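Local coordinates for protein tyrosine recombinase XerH (Helicobacter pylori, PDB 5JK0) that cuts and rejoins DNA at its specific recombination sites as a tyrosine recombinase and takes part in chromosome segregation, at residues L81-H84 with E85-S88; L121-A124 with T125-Y129. All coordinates share one frame; numbering follows the deposited sequence.

Interaction 1 of 2, residues L81-H84 with E85-S88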
loop_
_atom_site.group_PDB
_atom_site.type_symbol
_atom_site.label_atom_id
_atom_site.label_comp_id
_atom_site.label_asym_id
_atom_site.label_seq_id
_atom_site.Cartn_x
_atom_site.Cartn_y
_atom_site.Cartn_z
ATOM N N LEU D 81 -20.573 -3.249 23.658
ATOM C CA LEU D 81 -21.338 -2.649 24.745
ATOM C C LEU D 81 -21.271 -1.127 24.652
ATOM O O LEU D 81 -22.210 -0.428 25.036
ATOM C CB LEU D 81 -20.824 -3.126 26.103
ATOM C CG LEU D 81 -20.957 -4.624 26.384
ATOM C CD1 LEU D 81 -20.505 -4.948 27.797
ATOM C CD2 LEU D 81 -22.386 -5.089 26.155
ATOM N N LYS D 82 -20.153 -0.621 24.140
ATOM C CA LYS D 82 -20.000 0.808 23.891
ATOM C C LYS D 82 -20.974 1.272 22.815
ATOM O O LYS D 82 -21.549 2.357 22.910
ATOM C CB LYS D 82 -18.565 1.140 23.471
ATOM C CG LYS D 82 -17.526 0.980 24.568
ATOM C CD LYS D 82 -17.724 1.992 25.680
ATOM C CE LYS D 82 -16.598 1.910 26.698
ATOM N NZ LYS D 82 -15.267 2.124 26.061
ATOM N N PHE D 83 -21.154 0.441 21.791
ATOM C CA PHE D 83 -22.043 0.780 20.685
ATOM C C PHE D 83 -23.502 0.784 21.118
ATOM O O PHE D 83 -24.291 1.610 20.653
ATOM C CB PHE D 83 -21.855 -0.187 19.514
ATOM C CG PHE D 83 -22.826 0.041 18.392
ATOM C CD1 PHE D 83 -22.740 1.181 17.609
ATOM C CD2 PHE D 83 -23.832 -0.874 18.128
ATOM C CE1 PHE D 83 -23.637 1.403 16.582
ATOM C CE2 PHE D 83 -24.731 -0.660 17.099
ATOM C CZ PHE D 83 -24.633 0.481 16.326
ATOM N N HIS D 84 -23.862 -0.145 21.998
ATOM C CA HIS D 84 -25.214 -0.176 22.539
ATOM C C HIS D 84 -25.496 1.097 23.326
ATOM O O HIS D 84 -26.566 1.694 23.196
ATOM C CB HIS D 84 -25.424 -1.398 23.431
ATOM C CG HIS D 84 -26.658 -1.317 24.273
ATOM N ND1 HIS D 84 -26.634 -0.897 25.586
ATOM C CD2 HIS D 84 -27.953 -1.585 23.986
ATOM C CE1 HIS D 84 -27.863 -0.916 26.073
ATOM N NE2 HIS D 84 -28.681 -1.329 25.122
ATOM N N GLU D 85 -24.527 1.504 24.140
ATOM C CA GLU D 85 -24.620 2.746 24.900
ATOM C C GLU D 85 -24.784 3.938 23.964
ATOM O O GLU D 85 -25.581 4.840 24.222
ATOM C CB GLU D 85 -23.381 2.928 25.778
ATOM C CG GLU D 85 -23.303 4.271 26.482
ATOM C CD GLU D 85 -21.989 4.467 27.212
ATOM O OE1 GLU D 85 -21.914 4.113 28.407
ATOM O OE2 GLU D 85 -21.030 4.971 26.590
ATOM N N TYR D 86 -24.021 3.928 22.876
ATOM C CA TYR D 86 -24.113 4.959 21.851
ATOM C C TYR D 86 -25.494 4.984 21.208
ATOM O O TYR D 86 -26.144 6.026 21.156
ATOM C CB TYR D 86 -23.037 4.741 20.780
ATOM C CG TYR D 86 -23.267 5.512 19.497
ATOM C CD1 TYR D 86 -22.920 6.856 19.397
ATOM C CD2 TYR D 86 -23.822 4.895 18.382
ATOM C CE1 TYR D 86 -23.127 7.563 18.225
ATOM C CE2 TYR D 86 -24.034 5.594 17.208
ATOM C CZ TYR D 86 -23.685 6.926 17.135
ATOM O OH TYR D 86 -23.896 7.621 15.966
ATOM N N PHE D 87 -25.937 3.826 20.727
ATOM C CA PHE D 87 -27.186 3.726 19.980
ATOM C C PHE D 87 -28.406 4.112 20.816
ATOM O O PHE D 87 -29.365 4.678 20.295
ATOM C CB PHE D 87 -27.362 2.305 19.432
ATOM C CG PHE D 87 -28.614 2.118 18.621
ATOM C CD1 PHE D 87 -28.673 2.551 17.305
ATOM C CD2 PHE D 87 -29.730 1.510 19.172
ATOM C CE1 PHE D 87 -29.824 2.385 16.557
ATOM C CE2 PHE D 87 -30.883 1.339 18.428
ATOM C CZ PHE D 87 -30.928 1.775 17.119
ATOM N N SER D 88 -28.366 3.808 22.109
ATOM C CA SER D 88 -29.503 4.073 22.987
ATOM C C SER D 88 -29.782 5.567 23.134
ATOM O O SER D 88 -30.929 5.974 23.321
ATOM C CB SER D 88 -29.271 3.449 24.364
ATOM O OG SER D 88 -28.130 4.006 24.993
#

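Interaction 2 of 2, residues L121-A124 with T125-Y129. With nucleotides of chain H.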
loop_
_atom_site.group_PDB
_atom_site.type_symbol
_atom_site.label_atom_id
_atom_site.label_comp_id
_atom_site.label_asym_id
_atom_site.label_seq_id
_atom_site.Cartn_x
_atom_site.Cartn_y
_atom_site.Cartn_z
ATOM N N LEU D 121 -7.383 7.300 21.041
ATOM C CA LEU D 121 -6.902 5.930 21.184
ATOM C C LEU D 121 -5.965 5.546 20.041
ATOM O O LEU D 121 -5.869 6.256 19.040
ATOM C CB LEU D 121 -8.077 4.955 21.258
ATOM C CG LEU D 121 -9.065 5.207 22.399
ATOM C CD1 LEU D 121 -10.124 4.116 22.449
ATOM C CD2 LEU D 121 -8.337 5.318 23.732
ATOM N N SER D 122 -5.281 4.416 20.196
ATOM C CA SER D 122 -4.297 3.974 19.214
ATOM C C SER D 122 -4.954 3.490 17.926
ATOM O O SER D 122 -6.154 3.215 17.893
ATOM C CB SER D 122 -3.425 2.861 19.797
ATOM O OG SER D 122 -4.187 1.692 20.040
ATOM N N LEU D 123 -4.156 3.386 16.867
ATOM C CA LEU D 123 -4.637 2.888 15.584
ATOM C C LEU D 123 -5.020 1.416 15.689
ATOM O O LEU D 123 -5.959 0.961 15.038
ATOM C CB LEU D 123 -3.573 3.085 14.499
ATOM C CG LEU D 123 -3.898 2.568 13.095
ATOM C CD1 LEU D 123 -5.147 3.242 12.543
ATOM C CD2 LEU D 123 -2.715 2.769 12.159
ATOM N N ALA D 124 -4.287 0.680 16.519
ATOM C CA ALA D 124 -4.550 -0.738 16.728
ATOM C C ALA D 124 -5.899 -0.951 17.405
ATOM O O ALA D 124 -6.635 -1.878 17.066
ATOM C CB ALA D 124 -3.437 -1.367 17.552
ATOM N N THR D 125 -6.215 -0.086 18.365
ATOM C CA THR D 125 -7.487 -0.153 19.077
ATOM C C THR D 125 -8.648 0.114 18.127
ATOM O O THR D 125 -9.686 -0.547 18.195
ATOM C CB THR D 125 -7.531 0.853 20.243
ATOM O OG1 THR D 125 -6.504 0.534 21.189
ATOM C CG2 THR D 125 -8.882 0.814 20.942
ATOM N N LYS D 126 -8.461 1.084 17.237
ATOM C CA LYS D 126 -9.463 1.410 16.229
ATOM C C LYS D 126 -9.769 0.198 15.351
ATOM O O LYS D 126 -10.919 -0.044 14.989
ATOM C CB LYS D 126 -8.994 2.582 15.360
ATOM C CG LYS D 126 -8.787 3.890 16.111
ATOM C CD LYS D 126 -8.104 4.924 15.224
ATOM C CE LYS D 126 -7.947 6.267 15.926
ATOM N NZ LYS D 126 -9.258 6.912 16.202
ATOM N N LYS D 127 -8.731 -0.565 15.021
ATOM C CA LYS D 127 -8.885 -1.748 14.181
ATOM C C LYS D 127 -9.692 -2.834 14.883
ATOM O O LYS D 127 -10.514 -3.505 14.259
ATOM C CB LYS D 127 -7.519 -2.294 13.768
ATOM C CG LYS D 127 -6.728 -1.357 12.876
ATOM C CD LYS D 127 -5.414 -1.982 12.443
ATOM C CE LYS D 127 -4.648 -1.056 11.515
ATOM N NZ LYS D 127 -3.378 -1.671 11.049
ATOM N N ASN D 128 -9.455 -3.001 16.182
ATOM C CA ASN D 128 -10.184 -3.987 16.974
ATOM C C ASN D 128 -11.672 -3.665 17.060
ATOM O O ASN D 128 -12.515 -4.559 16.980
ATOM C CB ASN D 128 -9.596 -4.083 18.382
ATOM C CG ASN D 128 -8.193 -4.655 18.391
ATOM O OD1 ASN D 128 -7.790 -5.360 17.466
ATOM N ND2 ASN D 128 -7.442 -4.358 19.444
ATOM N N TYR D 129 -11.985 -2.384 17.232
ATOM C CA TYR D 129 -13.369 -1.922 17.258
ATOM C C TYR D 129 -14.065 -2.223 15.937
ATOM O O TYR D 129 -15.206 -2.684 15.916
ATOM C CB TYR D 129 -13.432 -0.421 17.549
ATOM C CG TYR D 129 -13.393 -0.061 19.016
ATOM C CD1 TYR D 129 -12.389 -0.543 19.846
ATOM C CD2 TYR D 129 -14.351 0.777 19.568
ATOM C CE1 TYR D 129 -12.350 -0.210 21.188
ATOM C CE2 TYR D 129 -14.319 1.117 20.907
ATOM C CZ TYR D 129 -13.315 0.621 21.712
ATOM O OH TYR D 129 -13.282 0.960 23.045
ATOM P P DA H 10 -4.634 2.478 23.449
ATOM O OP1 DA H 10 -3.867 3.738 23.527
ATOM O OP2 DA H 10 -5.822 2.395 22.572
ATOM O "O5'" DA H 10 -3.638 1.297 23.038
ATOM C "C5'" DA H 10 -2.576 0.937 23.910
ATOM C "C4'" DA H 10 -1.825 -0.270 23.378
ATOM O "O4'" DA H 10 -2.592 -1.478 23.629
ATOM C "C3'" DA H 10 -1.546 -0.247 21.870
ATOM O "O3'" DA H 10 -0.185 -0.573 21.624
ATOM C "C2'" DA H 10 -2.483 -1.325 21.323
ATOM C "C1'" DA H 10 -2.522 -2.293 22.489
ATOM N N9 DA H 10 -3.672 -3.193 22.469
ATOM C C8 DA H 10 -4.981 -2.857 22.265
ATOM N N7 DA H 10 -5.803 -3.882 22.295
ATOM C C5 DA H 10 -4.972 -4.966 22.531
ATOM C C6 DA H 10 -5.227 -6.345 22.671
ATOM N N6 DA H 10 -6.448 -6.881 22.590
ATOM N N1 DA H 10 -4.171 -7.154 22.902
ATOM C C2 DA H 10 -2.949 -6.615 22.983
ATOM N N3 DA H 10 -2.587 -5.339 22.866
ATOM C C4 DA H 10 -3.656 -4.558 22.639
ATOM P P DA H 11 0.491 -0.219 20.210
ATOM O OP1 DA H 11 1.927 -0.554 20.313
ATOM O OP2 DA H 11 0.078 1.154 19.844
ATOM O "O5'" DA H 11 -0.215 -1.220 19.177
ATOM C "C5'" DA H 11 0.532 -2.267 18.568
ATOM C "C4'" DA H 11 0.674 -3.457 19.503
ATOM O "O4'" DA H 11 -0.640 -3.888 19.947
ATOM C "C3'" DA H 11 1.345 -4.682 18.879
ATOM O "O3'" DA H 11 2.350 -5.187 19.744
ATOM C "C2'" DA H 11 0.200 -5.679 18.699
ATOM C "C1'" DA H 11 -0.746 -5.287 19.823
ATOM N N9 DA H 11 -2.141 -5.622 19.544
ATOM C C8 DA H 11 -3.133 -4.764 19.159
ATOM N N7 DA H 11 -4.293 -5.346 18.972
ATOM C C5 DA H 11 -4.045 -6.680 19.248
ATOM C C6 DA H 11 -4.871 -7.823 19.232
ATOM N N6 DA H 11 -6.168 -7.790 18.910
ATOM N N1 DA H 11 -4.308 -9.005 19.561
ATOM C C2 DA H 11 -3.009 -9.033 19.883
ATOM N N3 DA H 11 -2.135 -8.028 19.932
ATOM C C4 DA H 11 -2.723 -6.868 19.601
HETATM O O HOH W 1 -5.423 -4.482 16.405
#

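Interaction 1 of 2, residues L81-H84 with E85-S88
Phe83 and Tyr86 both carry CG trans to the backbone N (chi1 175° and 164°), which swings each ring back beside its own carbonyl carbon. The two rings then meet obliquely on one flank of the helix. Tyr86 CD2 lies 3.9 Å from Phe83 CE1, and equally near Phe83 CD1, a plain apolar touch. Four backbone hydrogen bonds link the two segments. Phe87 N reaches Phe83 O at 2.8 Å with an N-H...O angle of 163°, and Tyr86 N reaches Lys82 O at 2.9 Å. Glu85 N and Ser88 N bond to Leu81 O and His84 O in the same way. This i to i+4 ladder is that of a regular alpha-helix, here the middle of helix 74-93 in the core-binding domain. Its aromatic flank is buried. Phe113 of helix 107-117 meets the Phe83 ring edge-to-face and also meets the Tyr86 ring, while Phe43 of the second subunit packs on Tyr86. On another flank His84 touches Thr13 and Leu17 of helix 12-30. Glu85 extends its chain, and its OE2 is hydrogen-bonded to Tyr117 OH. Lys82 NZ stays 6.4 Å from Glu85 OE2, and the Lys82 side chain packs on a DNA phosphate.

Interaction 2 of 2, residues L121-A124 with T125-Y129
Ser122 and Thr125 bring their hydroxyls together at the phosphate of DA10 of chain H. Ser122 OG lies 2.8 Å from Thr125 OG1 and 3.1 Å from O5' of DA10. Thr125 OG1 also meets OP2 of DA10, at a very short distance. The backbone takes the same oxygen: Ser122 N bonds to OP2 of DA10 at 3.2 Å, almost straight at 172°. Beside this polar cluster, Leu121 CD1 rests against Thr125 CG2 at 3.8 Å.

One turn on, Asn128 turns its amide to the bases. Its OD1 accepts a bond from N6 of DA11 of chain H at 3.3 Å, while its ND2 makes a weak bond to N7 of the same base. N7 of DA10 lies equally near ND2. The pairing with N6 and N7 is the familiar two-point contact of an asparagine with the major-groove edge of adenine, though its N7 half is weak here. A water gives protons to both Ala124 O and Asn128 OD1, 2.7 Å from the latter, tying the amide to the turn before it.

Ser122 is the N-cap of helix 123-143, and its N-H points at OP2 of DA10. The helix start thus meets the phosphate, and its dipole would probably favour the negative charge. This helix belongs to the helical core-binding domain, which here meets DNA through the helix's first turns. Lys126 N closes the first turn on Ser122 O, 3.2 Å away. Lys127 N and Asn128 N continue the ladder on Leu123 O and Ala124 O.

Farther out, the Lys126 chain runs past Ser122 O, with CG at 3.3 Å. Its last torsion bends (chi4 -66°), and NZ bonds to Thr118 OG1 and to Asn33 of the second subunit. Asp242 of that subunit accepts a bond from Leu123 N.

How the interactions relate
From the N terminus, the chain first reaches interaction 1, wholly within helix 74-93. It then passes through helix 107-117, which packs against that helix, and enters interaction 2 at the start of helix 123-143. Both are local and close no loop: interaction 1 spans about two turns, interaction 2 the cap and opening turns. They follow in series, neither nesting nor crossing. Their centres are about 17 Å apart, yet the two helices meet: Lys82 NZ packs 3.8 Å from Tyr129 OH, and Tyr129 also touches Leu78 and Pro79. Both helices lie in the core-binding domain. Interaction 1 mainly faces helices 12-30, 55-68 and 107-117; interaction 2 meets DNA and the second subunit more broadly.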